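Local coordinates for uncharacterized protein (Corynebacterium diphtheriae, PDB 3LMM), which is of uncharacterised function but probably acts as a transcriptional regulator with helix-turn-helix-like regions, at residues V277-N282 / V293-R298; T233-T238 / K262-Q267; G228-T233 / P357-L362; I434-L439 / W486-A491. All coordinates share one frame; numbering follows the deposited sequence.

Interaction 1 of 4, residues V277-N282 / V293-R298; sequences VVNKNN and VPEIPR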
loop_
_atom_site.group_PDB
_atom_site.type_symbol
_atom_site.label_atom_id
_atom_site.label_comp_id
_atom_site.label_asym_id
_atom_site.label_seq_id
_atom_site.Cartn_x
_atom_site.Cartn_y
_atom_site.Cartn_z
ATOM N N VAL A 277 9.538 -25.302 1.903
ATOM C CA VAL A 277 9.520 -26.751 2.034
ATOM C C VAL A 277 8.354 -27.247 2.867
ATOM O O VAL A 277 7.777 -28.297 2.597
ATOM C CB VAL A 277 10.799 -27.253 2.713
ATOM C CG1 VAL A 277 10.723 -28.766 2.927
ATOM C CG2 VAL A 277 12.004 -26.868 1.877
ATOM N N VAL A 278 8.038 -26.494 3.907
ATOM C CA VAL A 278 6.965 -26.849 4.806
ATOM C C VAL A 278 5.654 -26.707 4.064
ATOM O O VAL A 278 4.712 -27.461 4.303
ATOM C CB VAL A 278 6.988 -25.926 6.017
ATOM C CG1 VAL A 278 5.928 -26.330 7.005
ATOM C CG2 VAL A 278 8.364 -25.976 6.652
ATOM N N ASN A 279 5.608 -25.731 3.163
ATOM C CA ASN A 279 4.421 -25.492 2.363
ATOM C C ASN A 279 4.294 -26.594 1.317
ATOM O O ASN A 279 4.317 -26.342 0.114
ATOM C CB ASN A 279 4.511 -24.148 1.670
ATOM C CG ASN A 279 3.163 -23.627 1.284
ATOM O OD1 ASN A 279 3.035 -22.545 0.724
ATOM N ND2 ASN A 279 2.135 -24.395 1.589
ATOM N N LYS A 280 4.159 -27.816 1.823
ATOM C CA LYS A 280 4.038 -29.050 1.052
ATOM C C LYS A 280 3.718 -28.942 -0.436
ATOM O O LYS A 280 4.491 -29.448 -1.253
ATOM C CB LYS A 280 3.021 -29.966 1.724
ATOM C CG LYS A 280 3.365 -30.294 3.160
ATOM C CD LYS A 280 2.201 -30.990 3.840
ATOM C CE LYS A 280 2.299 -30.856 5.349
ATOM N NZ LYS A 280 2.338 -29.416 5.758
ATOM N N ASN A 281 2.593 -28.326 -0.799
ATOM C CA ASN A 281 2.227 -28.196 -2.217
ATOM C C ASN A 281 1.763 -29.497 -2.901
ATOM O O ASN A 281 2.579 -30.313 -3.330
ATOM C CB ASN A 281 3.405 -27.562 -2.974
ATOM C CG ASN A 281 3.459 -27.956 -4.438
ATOM O OD1 ASN A 281 2.437 -28.007 -5.117
ATOM N ND2 ASN A 281 4.663 -28.213 -4.937
ATOM N N ASN A 282 0.446 -29.663 -3.017
ATOM C CA ASN A 282 -0.129 -30.854 -3.623
ATOM C C ASN A 282 -0.683 -30.636 -5.037
ATOM O O ASN A 282 -0.876 -29.509 -5.482
ATOM C CB ASN A 282 -1.224 -31.413 -2.718
ATOM C CG ASN A 282 -2.067 -30.328 -2.101
ATOM O OD1 ASN A 282 -2.481 -29.403 -2.782
ATOM N ND2 ASN A 282 -2.320 -30.432 -0.797
ATOM N N VAL A 293 -0.215 -27.185 -6.773
ATOM C CA VAL A 293 -0.681 -26.010 -6.022
ATOM C C VAL A 293 -0.303 -26.087 -4.534
ATOM O O VAL A 293 -0.732 -27.005 -3.831
ATOM C CB VAL A 293 -2.214 -25.909 -6.099
ATOM C CG1 VAL A 293 -2.694 -24.733 -5.295
ATOM C CG2 VAL A 293 -2.659 -25.827 -7.534
ATOM N N PRO A 294 0.485 -25.115 -4.027
ATOM C CA PRO A 294 0.861 -25.168 -2.602
ATOM C C PRO A 294 -0.309 -25.049 -1.600
ATOM O O PRO A 294 -1.356 -24.484 -1.915
ATOM C CB PRO A 294 1.889 -24.038 -2.468
ATOM C CG PRO A 294 1.491 -23.075 -3.537
ATOM C CD PRO A 294 1.107 -23.961 -4.703
ATOM N N GLU A 295 -0.119 -25.604 -0.402
ATOM C CA GLU A 295 -1.129 -25.576 0.651
ATOM C C GLU A 295 -1.660 -24.178 0.845
ATOM O O GLU A 295 -2.805 -23.987 1.231
ATOM C CB GLU A 295 -0.555 -26.045 1.975
ATOM C CG GLU A 295 0.131 -27.380 1.952
ATOM C CD GLU A 295 -0.318 -28.231 3.104
ATOM O OE1 GLU A 295 -1.502 -28.647 3.074
ATOM O OE2 GLU A 295 0.489 -28.461 4.039
ATOM N N ILE A 296 -0.795 -23.192 0.659
ATOM C CA ILE A 296 -1.235 -21.806 0.738
ATOM C C ILE A 296 -0.427 -21.009 -0.272
ATOM O O ILE A 296 0.791 -21.156 -0.367
ATOM C CB ILE A 296 -1.123 -21.189 2.166
ATOM C CG1 ILE A 296 0.314 -21.087 2.619
ATOM C CG2 ILE A 296 -1.911 -22.026 3.153
ATOM C CD1 ILE A 296 0.412 -20.516 4.035
ATOM N N PRO A 297 -1.107 -20.176 -1.066
ATOM C CA PRO A 297 -0.436 -19.364 -2.084
ATOM C C PRO A 297 0.842 -18.681 -1.634
ATOM O O PRO A 297 0.831 -17.858 -0.727
ATOM C CB PRO A 297 -1.517 -18.380 -2.508
ATOM C CG PRO A 297 -2.465 -18.347 -1.322
ATOM C CD PRO A 297 -2.519 -19.788 -0.921
ATOM N N ARG A 298 1.940 -19.030 -2.293
ATOM C CA ARG A 298 3.247 -18.466 -1.986
ATOM C C ARG A 298 3.194 -16.968 -1.650
ATOM O O ARG A 298 3.710 -16.529 -0.616
ATOM C CB ARG A 298 4.188 -18.714 -3.163
ATOM C CG ARG A 298 4.469 -20.187 -3.383
ATOM C CD ARG A 298 5.574 -20.651 -2.470
ATOM N NE ARG A 298 5.459 -22.061 -2.099
ATOM C CZ ARG A 298 5.622 -23.080 -2.938
ATOM N NH1 ARG A 298 5.494 -24.326 -2.493
ATOM N NH2 ARG A 298 5.904 -22.850 -4.216
#
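Lys280 and Glu295 form a salt bridge just beyond the mouth of a beta hairpin, the two side chains crossing at a slant so that Glu295 OE2 also lies close to the lysine's CD. Strands 282-286 and 289-293 make the hairpin, and Asn282 and Val293 are its last antiparallel hydrogen-bonded pair. Val293 N donates to Asn282 O at 2.7 Å with a nearly straight N-H...O angle of 166°; the return bond from Asn282 N to Val293 O is weak. An inverse gamma turn centred on Asn279 carries the chain from helix 264-278 toward the first strand. The Lys280 chain bends at chi4 (58°), which brings Lys280 NZ round to Glu295 OE2 at 2.7 Å, nearly in line with the C-O bond, though this lysine is poorly ordered. NZ also pairs with Glu326, and Ser329 OG bonds to Glu295 OE1, so both oxygens of the carboxylate are engaged. The Asn279 side chain runs antiparallel to that of Glu295, while Asn281 CB packs 3.5 Å from Pro294 CA. Arg298 bends back over Pro294, whose CB lies above one guanidinium face, offset toward the rim; at the edge of that group, in its plane, Asn279 O lies 3.5 Å from Arg298 NH1.

Interaction 2 of 4, residues T233-T238 / K262-Q267; sequences TSLDRT and KSCLEQ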
loop_
_atom_site.group_PDB
_atom_site.type_symbol
_atom_site.label_atom_id
_atom_site.label_comp_id
_atom_site.label_asym_id
_atom_site.label_seq_id
_atom_site.Cartn_x
_atom_site.Cartn_y
_atom_site.Cartn_z
ATOM N N THR A 233 23.379 -5.845 8.302
ATOM C CA THR A 233 24.286 -6.123 9.410
ATOM C C THR A 233 23.673 -7.120 10.377
ATOM O O THR A 233 22.477 -7.053 10.673
ATOM C CB THR A 233 24.589 -4.829 10.187
ATOM O OG1 THR A 233 25.569 -4.064 9.472
ATOM C CG2 THR A 233 25.077 -5.138 11.594
ATOM N N SER A 234 24.488 -8.036 10.889
ATOM C CA SER A 234 23.973 -9.019 11.837
ATOM C C SER A 234 23.436 -8.334 13.084
ATOM O O SER A 234 24.114 -7.487 13.669
ATOM C CB SER A 234 25.061 -10.042 12.212
ATOM O OG SER A 234 26.297 -9.461 12.589
ATOM N N LEU A 235 22.220 -8.687 13.489
ATOM C CA LEU A 235 21.652 -8.063 14.676
ATOM C C LEU A 235 21.839 -8.956 15.896
ATOM O O LEU A 235 21.055 -8.916 16.844
ATOM C CB LEU A 235 20.161 -7.727 14.484
ATOM C CG LEU A 235 19.137 -8.864 14.574
ATOM C CD1 LEU A 235 17.737 -8.314 14.409
ATOM C CD2 LEU A 235 19.462 -9.897 13.513
ATOM N N ASP A 236 22.897 -9.755 15.858
ATOM C CA ASP A 236 23.244 -10.656 16.944
ATOM C C ASP A 236 22.045 -11.143 17.752
ATOM O O ASP A 236 22.045 -11.073 18.982
ATOM C CB ASP A 236 24.251 -9.976 17.880
ATOM C CG ASP A 236 25.434 -9.380 17.137
ATOM O OD1 ASP A 236 25.435 -8.152 16.884
ATOM O OD2 ASP A 236 26.364 -10.143 16.792
ATOM N N ARG A 237 21.021 -11.621 17.053
ATOM C CA ARG A 237 19.828 -12.154 17.700
ATOM C C ARG A 237 18.828 -12.634 16.668
ATOM O O ARG A 237 18.863 -12.223 15.514
ATOM C CB ARG A 237 19.179 -11.118 18.622
ATOM C CG ARG A 237 18.032 -10.297 18.065
ATOM C CD ARG A 237 17.146 -9.922 19.236
ATOM N NE ARG A 237 16.127 -8.904 18.989
ATOM C CZ ARG A 237 16.378 -7.668 18.566
ATOM N NH1 ARG A 237 15.375 -6.811 18.388
ATOM N NH2 ARG A 237 17.629 -7.292 18.297
ATOM N N THR A 238 17.947 -13.524 17.086
ATOM C CA THR A 238 16.963 -14.057 16.181
ATOM C C THR A 238 15.869 -13.049 15.938
ATOM O O THR A 238 15.285 -12.504 16.876
ATOM C CB THR A 238 16.390 -15.340 16.739
ATOM O OG1 THR A 238 17.433 -16.318 16.776
ATOM C CG2 THR A 238 15.249 -15.843 15.878
ATOM N N LYS A 262 23.277 -13.452 11.496
ATOM C CA LYS A 262 22.757 -13.095 10.182
ATOM C C LYS A 262 21.917 -11.825 10.235
ATOM O O LYS A 262 21.259 -11.535 11.234
ATOM C CB LYS A 262 21.910 -14.237 9.604
ATOM C CG LYS A 262 22.661 -15.559 9.463
ATOM C CD LYS A 262 21.910 -16.594 8.608
ATOM C CE LYS A 262 22.792 -17.821 8.325
ATOM N NZ LYS A 262 22.249 -18.738 7.276
ATOM N N SER A 263 21.966 -11.066 9.149
ATOM C CA SER A 263 21.208 -9.833 9.024
ATOM C C SER A 263 19.743 -10.216 8.806
ATOM O O SER A 263 19.436 -11.387 8.574
ATOM C CB SER A 263 21.726 -9.038 7.830
ATOM O OG SER A 263 21.661 -9.805 6.646
ATOM N N CYS A 264 18.839 -9.242 8.880
ATOM C CA CYS A 264 17.423 -9.533 8.689
ATOM C C CYS A 264 17.160 -10.113 7.312
ATOM O O CYS A 264 16.348 -11.019 7.167
ATOM C CB CYS A 264 16.582 -8.273 8.869
ATOM S SG CYS A 264 16.255 -7.831 10.591
ATOM N N LEU A 265 17.838 -9.582 6.301
ATOM C CA LEU A 265 17.658 -10.075 4.945
ATOM C C LEU A 265 18.042 -11.551 4.887
ATOM O O LEU A 265 17.374 -12.364 4.234
ATOM C CB LEU A 265 18.527 -9.294 3.967
ATOM C CG LEU A 265 18.166 -7.831 3.769
ATOM C CD1 LEU A 265 19.209 -7.177 2.883
ATOM C CD2 LEU A 265 16.783 -7.705 3.163
ATOM N N GLU A 266 19.135 -11.887 5.567
ATOM C CA GLU A 266 19.610 -13.256 5.607
ATOM C C GLU A 266 18.609 -14.083 6.390
ATOM O O GLU A 266 18.215 -15.175 5.968
ATOM C CB GLU A 266 20.980 -13.312 6.267
ATOM C CG GLU A 266 22.073 -12.781 5.376
ATOM C CD GLU A 266 23.397 -12.662 6.087
ATOM O OE1 GLU A 266 23.571 -11.707 6.880
ATOM O OE2 GLU A 266 24.270 -13.528 5.860
ATOM N N GLN A 267 18.183 -13.556 7.530
ATOM C CA GLN A 267 17.221 -14.274 8.331
ATOM C C GLN A 267 15.902 -14.407 7.598
ATOM O O GLN A 267 15.274 -15.460 7.645
ATOM C CB GLN A 267 17.043 -13.589 9.683
ATOM C CG GLN A 267 18.165 -13.919 10.649
ATOM C CD GLN A 267 17.943 -13.315 12.018
ATOM O OE1 GLN A 267 16.890 -13.505 12.637
ATOM N NE2 GLN A 267 18.943 -12.592 12.510
#
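Gln267 reaches from the first turn of helix 264-278 into the loop 233-238 and ties it down by its amide. Its CB points toward the loop; CG stands anti to the carbonyl carbon (chi1 -79°), and from there the chain runs extended. Gln267 CD lies 3.8 Å from Arg237 O and 4.0 Å from Leu235 CD2, whose side chain crosses that of Gln267 at a slant near the NE2 end. At the tip Gln267 NE2 serves two carbonyls: it donates to Arg237 O across the contact at 3.0 Å, and to Lys262 O in its own segment at 2.8 Å. The first oxygen lies somewhat out of the amide plane, the second close to it. Gln267 OE1 lies 3.5 Å from Thr238 C and accepts from Ala239 N, so both ends of the amide are bonded and its rotation is fixed. Nearby, Leu235 CD1 rests 4.1 Å from Cys264 SG, and both side chains also touch Trp314. Where the loop leaves helix 226-232, Ser263 CA makes a CA-H...O contact with Thr233 O. Ser263 is the N-cap: its N and OG both donate to Glu266 OE1, OG meeting the anti lone pair of OE1 and N coming from above the carboxylate plane, while Glu266 N returns a weak bond to Ser263 OG, the reciprocal pattern of a capping box.

Interaction 3 of 4, residues G228-T233 / P357-L362; sequences GKLLFT and PALADL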
loop_
_atom_site.group_PDB
_atom_site.type_symbol
_atom_site.label_atom_id
_atom_site.label_comp_id
_atom_site.label_asym_id
_atom_site.label_seq_id
_atom_site.Cartn_x
_atom_site.Cartn_y
_atom_site.Cartn_z
ATOM N N GLY A 228 19.276 0.541 7.546
ATOM C CA GLY A 228 20.309 -0.052 6.728
ATOM C C GLY A 228 21.134 -1.005 7.557
ATOM O O GLY A 228 21.544 -2.058 7.078
ATOM N N LYS A 229 21.386 -0.632 8.807
ATOM C CA LYS A 229 22.167 -1.474 9.707
ATOM C C LYS A 229 21.371 -2.742 10.023
ATOM O O LYS A 229 21.908 -3.851 10.011
ATOM C CB LYS A 229 22.473 -0.711 11.007
ATOM C CG LYS A 229 22.999 -1.558 12.178
ATOM C CD LYS A 229 23.254 -0.679 13.403
ATOM C CE LYS A 229 23.701 -1.463 14.647
ATOM N NZ LYS A 229 22.604 -2.150 15.407
ATOM N N LEU A 230 20.082 -2.565 10.281
ATOM C CA LEU A 230 19.211 -3.673 10.622
ATOM C C LEU A 230 19.096 -4.681 9.487
ATOM O O LEU A 230 18.969 -5.884 9.721
ATOM C CB LEU A 230 17.833 -3.116 10.992
ATOM C CG LEU A 230 16.796 -3.921 11.791
ATOM C CD1 LEU A 230 15.631 -4.270 10.910
ATOM C CD2 LEU A 230 17.428 -5.160 12.375
ATOM N N LEU A 231 19.174 -4.195 8.255
ATOM C CA LEU A 231 19.049 -5.077 7.098
ATOM C C LEU A 231 20.310 -5.753 6.551
ATOM O O LEU A 231 20.255 -6.916 6.158
ATOM C CB LEU A 231 18.338 -4.341 5.957
ATOM C CG LEU A 231 16.913 -4.848 5.688
ATOM C CD1 LEU A 231 16.120 -4.877 6.984
ATOM C CD2 LEU A 231 16.232 -3.964 4.660
ATOM N N PHE A 232 21.439 -5.050 6.531
ATOM C CA PHE A 232 22.656 -5.644 5.999
ATOM C C PHE A 232 23.720 -6.002 7.030
ATOM O O PHE A 232 24.822 -6.429 6.675
ATOM C CB PHE A 232 23.257 -4.726 4.952
ATOM C CG PHE A 232 22.383 -4.533 3.757
ATOM C CD1 PHE A 232 21.422 -3.531 3.730
ATOM C CD2 PHE A 232 22.530 -5.346 2.642
ATOM C CE1 PHE A 232 20.618 -3.337 2.598
ATOM C CE2 PHE A 232 21.731 -5.162 1.505
ATOM C CZ PHE A 232 20.776 -4.154 1.483
ATOM N N THR A 233 23.379 -5.845 8.302
ATOM C CA THR A 233 24.286 -6.123 9.410
ATOM C C THR A 233 23.673 -7.120 10.377
ATOM O O THR A 233 22.477 -7.053 10.673
ATOM C CB THR A 233 24.589 -4.829 10.187
ATOM O OG1 THR A 233 25.569 -4.064 9.472
ATOM C CG2 THR A 233 25.077 -5.138 11.594
ATOM N N PRO A 357 8.543 4.047 8.988
ATOM C CA PRO A 357 8.530 4.510 7.599
ATOM C C PRO A 357 9.894 4.327 6.937
ATOM O O PRO A 357 9.978 3.836 5.821
ATOM C CB PRO A 357 8.147 5.984 7.735
ATOM C CG PRO A 357 7.205 5.961 8.881
ATOM C CD PRO A 357 7.908 5.042 9.868
ATOM N N ALA A 358 10.955 4.709 7.637
ATOM C CA ALA A 358 12.292 4.550 7.099
ATOM C C ALA A 358 12.549 3.096 6.678
ATOM O O ALA A 358 13.004 2.832 5.563
ATOM C CB ALA A 358 13.322 4.988 8.125
ATOM N N LEU A 359 12.244 2.155 7.565
ATOM C CA LEU A 359 12.458 0.730 7.289
ATOM C C LEU A 359 11.621 0.309 6.101
ATOM O O LEU A 359 12.086 -0.418 5.221
ATOM C CB LEU A 359 12.053 -0.122 8.499
ATOM C CG LEU A 359 12.730 -1.459 8.841
ATOM C CD1 LEU A 359 11.644 -2.497 9.067
ATOM C CD2 LEU A 359 13.688 -1.899 7.751
ATOM N N ALA A 360 10.372 0.756 6.093
ATOM C CA ALA A 360 9.476 0.423 5.006
ATOM C C ALA A 360 10.105 0.898 3.712
ATOM O O ALA A 360 10.338 0.103 2.805
ATOM C CB ALA A 360 8.128 1.085 5.202
ATOM N N ASP A 361 10.415 2.186 3.628
ATOM C CA ASP A 361 11.002 2.677 2.398
ATOM C C ASP A 361 12.221 1.888 1.923
ATOM O O ASP A 361 12.376 1.664 0.725
ATOM C CB ASP A 361 11.399 4.137 2.499
ATOM C CG ASP A 361 12.035 4.622 1.222
ATOM O OD1 ASP A 361 11.316 4.656 0.199
ATOM O OD2 ASP A 361 13.250 4.938 1.226
ATOM N N LEU A 362 13.087 1.479 2.847
ATOM C CA LEU A 362 14.272 0.729 2.468
ATOM C C LEU A 362 13.891 -0.565 1.770
ATOM O O LEU A 362 14.553 -0.973 0.813
ATOM C CB LEU A 362 15.128 0.421 3.693
ATOM C CG LEU A 362 16.489 -0.223 3.408
ATOM C CD1 LEU A 362 17.343 0.678 2.529
ATOM C CD2 LEU A 362 17.181 -0.505 4.731
#
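Flat groups stand at the margin of this contact, which is carried by Leu231, Leu359 and Leu362: the Phe232 ring has Gly228 O at its edge, in the ring plane, and packs on Ala192, Leu193 and Ala196 of helix 190-199 and on Leu265. The Asp361 carboxylate belongs to another side of its helix, where it makes a salt bridge with Arg161 and a hydrogen bond with Trp165. The side-chain contacts between the helices are all apolar. Leu231 and Leu362 reach toward each other tip to tip, with Leu231 CD2 3.6 Å from Leu362 CD2. Leu362 CG is anti to the backbone N (chi1 -173°), and the branch beyond it sends CD2 onward to the backbone of the facing helix, where the methyl rests against main chain, 3.7 Å from Gly228 N. The other branch of Leu231 turns to Leu359: Leu231 CD1 lies 3.9 Å from Leu359 CD2, the two side chains meeting at a slant. Leu230 CD1 approaches the same methyl, Leu359 CD2, more loosely, at 4.4 Å. Ala227 extends the apolar patch against both Leu359 and Leu362. The short helix axes pass 10.5 Å apart at a signed angle of -48°, close to the roughly -50° common in ridges-into-grooves packing of helices in globular proteins; here such a leucine-lined crossing joins helix 226-232 to helix 357-365, the latter within the RecG C-terminal-like region.

Interaction 4 of 4, residues I434-L439 / W486-A491; sequences IVLYLL and WLLGNA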
loop_
_atom_site.group_PDB
_atom_site.type_symbol
_atom_site.label_atom_id
_atom_site.label_comp_id
_atom_site.label_asym_id
_atom_site.label_seq_id
_atom_site.Cartn_x
_atom_site.Cartn_y
_atom_site.Cartn_z
ATOM N N ILE A 434 -13.475 -9.213 -2.962
ATOM C CA ILE A 434 -14.187 -8.892 -1.739
ATOM C C ILE A 434 -15.681 -9.004 -1.995
ATOM O O ILE A 434 -16.402 -9.653 -1.239
ATOM C CB ILE A 434 -13.871 -7.463 -1.266
ATOM C CG1 ILE A 434 -12.392 -7.362 -0.873
ATOM C CG2 ILE A 434 -14.788 -7.085 -0.110
ATOM C CD1 ILE A 434 -12.002 -8.203 0.335
ATOM N N VAL A 435 -16.149 -8.366 -3.061
ATOM C CA VAL A 435 -17.570 -8.431 -3.361
ATOM C C VAL A 435 -18.022 -9.884 -3.471
ATOM O O VAL A 435 -18.952 -10.282 -2.776
ATOM C CB VAL A 435 -17.926 -7.695 -4.654
ATOM C CG1 VAL A 435 -19.366 -7.990 -5.032
ATOM C CG2 VAL A 435 -17.747 -6.207 -4.448
ATOM N N LEU A 436 -17.384 -10.688 -4.317
ATOM C CA LEU A 436 -17.815 -12.074 -4.406
ATOM C C LEU A 436 -17.751 -12.763 -3.039
ATOM O O LEU A 436 -18.628 -13.569 -2.704
ATOM C CB LEU A 436 -16.978 -12.852 -5.418
ATOM C CG LEU A 436 -17.413 -12.582 -6.855
ATOM C CD1 LEU A 436 -16.449 -13.230 -7.840
ATOM C CD2 LEU A 436 -18.816 -13.101 -7.047
ATOM N N TYR A 437 -16.743 -12.443 -2.233
ATOM C CA TYR A 437 -16.661 -13.096 -0.936
ATOM C C TYR A 437 -17.837 -12.737 -0.037
ATOM O O TYR A 437 -18.456 -13.624 0.542
ATOM C CB TYR A 437 -15.333 -12.781 -0.234
ATOM C CG TYR A 437 -15.200 -13.450 1.130
ATOM C CD1 TYR A 437 -15.385 -12.719 2.306
ATOM C CD2 TYR A 437 -14.941 -14.824 1.238
ATOM C CE1 TYR A 437 -15.321 -13.332 3.561
ATOM C CE2 TYR A 437 -14.874 -15.454 2.488
ATOM C CZ TYR A 437 -15.066 -14.700 3.647
ATOM O OH TYR A 437 -15.007 -15.313 4.883
ATOM N N LEU A 438 -18.157 -11.454 0.091
ATOM C CA LEU A 438 -19.281 -11.076 0.937
ATOM C C LEU A 438 -20.534 -11.826 0.526
ATOM O O LEU A 438 -21.376 -12.145 1.366
ATOM C CB LEU A 438 -19.543 -9.582 0.844
ATOM C CG LEU A 438 -18.392 -8.768 1.392
ATOM C CD1 LEU A 438 -18.743 -7.302 1.351
ATOM C CD2 LEU A 438 -18.107 -9.218 2.813
ATOM N N LEU A 439 -20.666 -12.110 -0.765
ATOM C CA LEU A 439 -21.843 -12.828 -1.224
ATOM C C LEU A 439 -21.768 -14.337 -0.994
ATOM O O LEU A 439 -22.793 -15.024 -1.098
ATOM C CB LEU A 439 -22.116 -12.535 -2.694
ATOM C CG LEU A 439 -22.648 -11.148 -3.039
ATOM C CD1 LEU A 439 -23.007 -11.166 -4.509
ATOM C CD2 LEU A 439 -23.865 -10.779 -2.210
ATOM N N TRP A 486 -28.039 -5.526 -3.589
ATOM C CA TRP A 486 -27.353 -6.237 -4.661
ATOM C C TRP A 486 -27.201 -7.691 -4.288
ATOM O O TRP A 486 -27.103 -8.028 -3.113
ATOM C CB TRP A 486 -25.962 -5.658 -4.882
ATOM C CG TRP A 486 -25.924 -4.606 -5.872
ATOM C CD1 TRP A 486 -26.061 -4.744 -7.227
ATOM C CD2 TRP A 486 -25.768 -3.214 -5.620
ATOM N NE1 TRP A 486 -25.997 -3.512 -7.837
ATOM C CE2 TRP A 486 -25.818 -2.554 -6.871
ATOM C CE3 TRP A 486 -25.589 -2.456 -4.456
ATOM C CZ2 TRP A 486 -25.697 -1.160 -6.989
ATOM C CZ3 TRP A 486 -25.469 -1.066 -4.567
ATOM C CH2 TRP A 486 -25.523 -0.433 -5.829
ATOM N N LEU A 487 -27.173 -8.560 -5.286
ATOM C CA LEU A 487 -27.006 -9.974 -4.996
ATOM C C LEU A 487 -26.436 -10.800 -6.148
ATOM O O LEU A 487 -26.620 -10.486 -7.320
ATOM C CB LEU A 487 -28.331 -10.560 -4.482
ATOM C CG LEU A 487 -29.638 -10.121 -5.144
ATOM C CD1 LEU A 487 -29.799 -10.888 -6.438
ATOM C CD2 LEU A 487 -30.808 -10.388 -4.218
ATOM N N LEU A 488 -25.720 -11.857 -5.783
ATOM C CA LEU A 488 -25.081 -12.739 -6.742
ATOM C C LEU A 488 -26.034 -13.186 -7.846
ATOM O O LEU A 488 -27.174 -13.549 -7.572
ATOM C CB LEU A 488 -24.522 -13.950 -6.006
ATOM C CG LEU A 488 -23.472 -14.763 -6.749
ATOM C CD1 LEU A 488 -22.261 -13.900 -7.070
ATOM C CD2 LEU A 488 -23.073 -15.949 -5.896
ATOM N N GLY A 489 -25.564 -13.152 -9.092
ATOM C CA GLY A 489 -26.394 -13.559 -10.219
ATOM C C GLY A 489 -26.535 -15.069 -10.322
ATOM O O GLY A 489 -25.593 -15.788 -10.014
ATOM N N ASN A 490 -27.694 -15.560 -10.756
ATOM C CA ASN A 490 -27.917 -17.003 -10.867
ATOM C C ASN A 490 -26.808 -17.735 -11.601
ATOM O O ASN A 490 -26.665 -18.947 -11.463
ATOM C CB ASN A 490 -29.242 -17.296 -11.572
ATOM C CG ASN A 490 -30.445 -16.884 -10.749
ATOM O OD1 ASN A 490 -30.599 -15.712 -10.392
ATOM N ND2 ASN A 490 -31.310 -17.849 -10.444
ATOM N N ALA A 491 -26.030 -16.997 -12.385
ATOM C CA ALA A 491 -24.928 -17.575 -13.150
ATOM C C ALA A 491 -23.914 -18.262 -12.236
ATOM O O ALA A 491 -23.537 -19.420 -12.451
ATOM C CB ALA A 491 -24.238 -16.479 -13.963
#
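Buried leucine packing of a helix across a strand joins Leu436 and Leu439 of helix 430-441 to Leu488, at the end of strand 485-488. The short axes run 8.7 Å apart and nearly perpendicular, at 82°. Leu488 CG is anti to the backbone N (chi1 -162°), and Leu488 CD1 lies 3.5 Å from Leu436 CD2, the two side chains crossing at about a right angle. Leu439 points toward the strand and lays CD1 against its main chain, 3.8 Å from Leu487 C, and also 3.5 Å from Leu488 CB. Leu439 thus meets Leu488 from its backbone to its CD1 methyl, and Leu436 meets that methyl too. Strands 479-482 and 485-488 form a two-stranded antiparallel hairpin following helices 430-441, 447-454 and 458-469, a succession consistent with a winged helix-turn-helix domain, in which the hairpin would be the wing. Leu439 also touches Ile479 of the partner strand and Ile445 in the loop after its own helix. Trp486 starts toward the helix at CB, but its indole turns off to Leu465 of helix 458-469 and to Ala481. Leu487 CB points the other way, and its side chain packs on Ile480.

From the N terminus, interaction 3 opens first, at helix 226-232, and closes 124 residues later at helix 357-365; interactions 1 and 2 both fall within that long loop, one after the other. Interaction 2 begins at Thr233, which it shares with interaction 3, and returns at the start of helix 264-278. The two touch, Leu230 and Leu231 meeting Cys264 and Leu265. Interaction 1 starts at the far end of the same helix, its centre about 26 Å from that of interaction 2, and closes over a hairpin. Interaction 4 follows separately within the helix-turn-helix-like region, its centre about 42 Å from that of interaction 3.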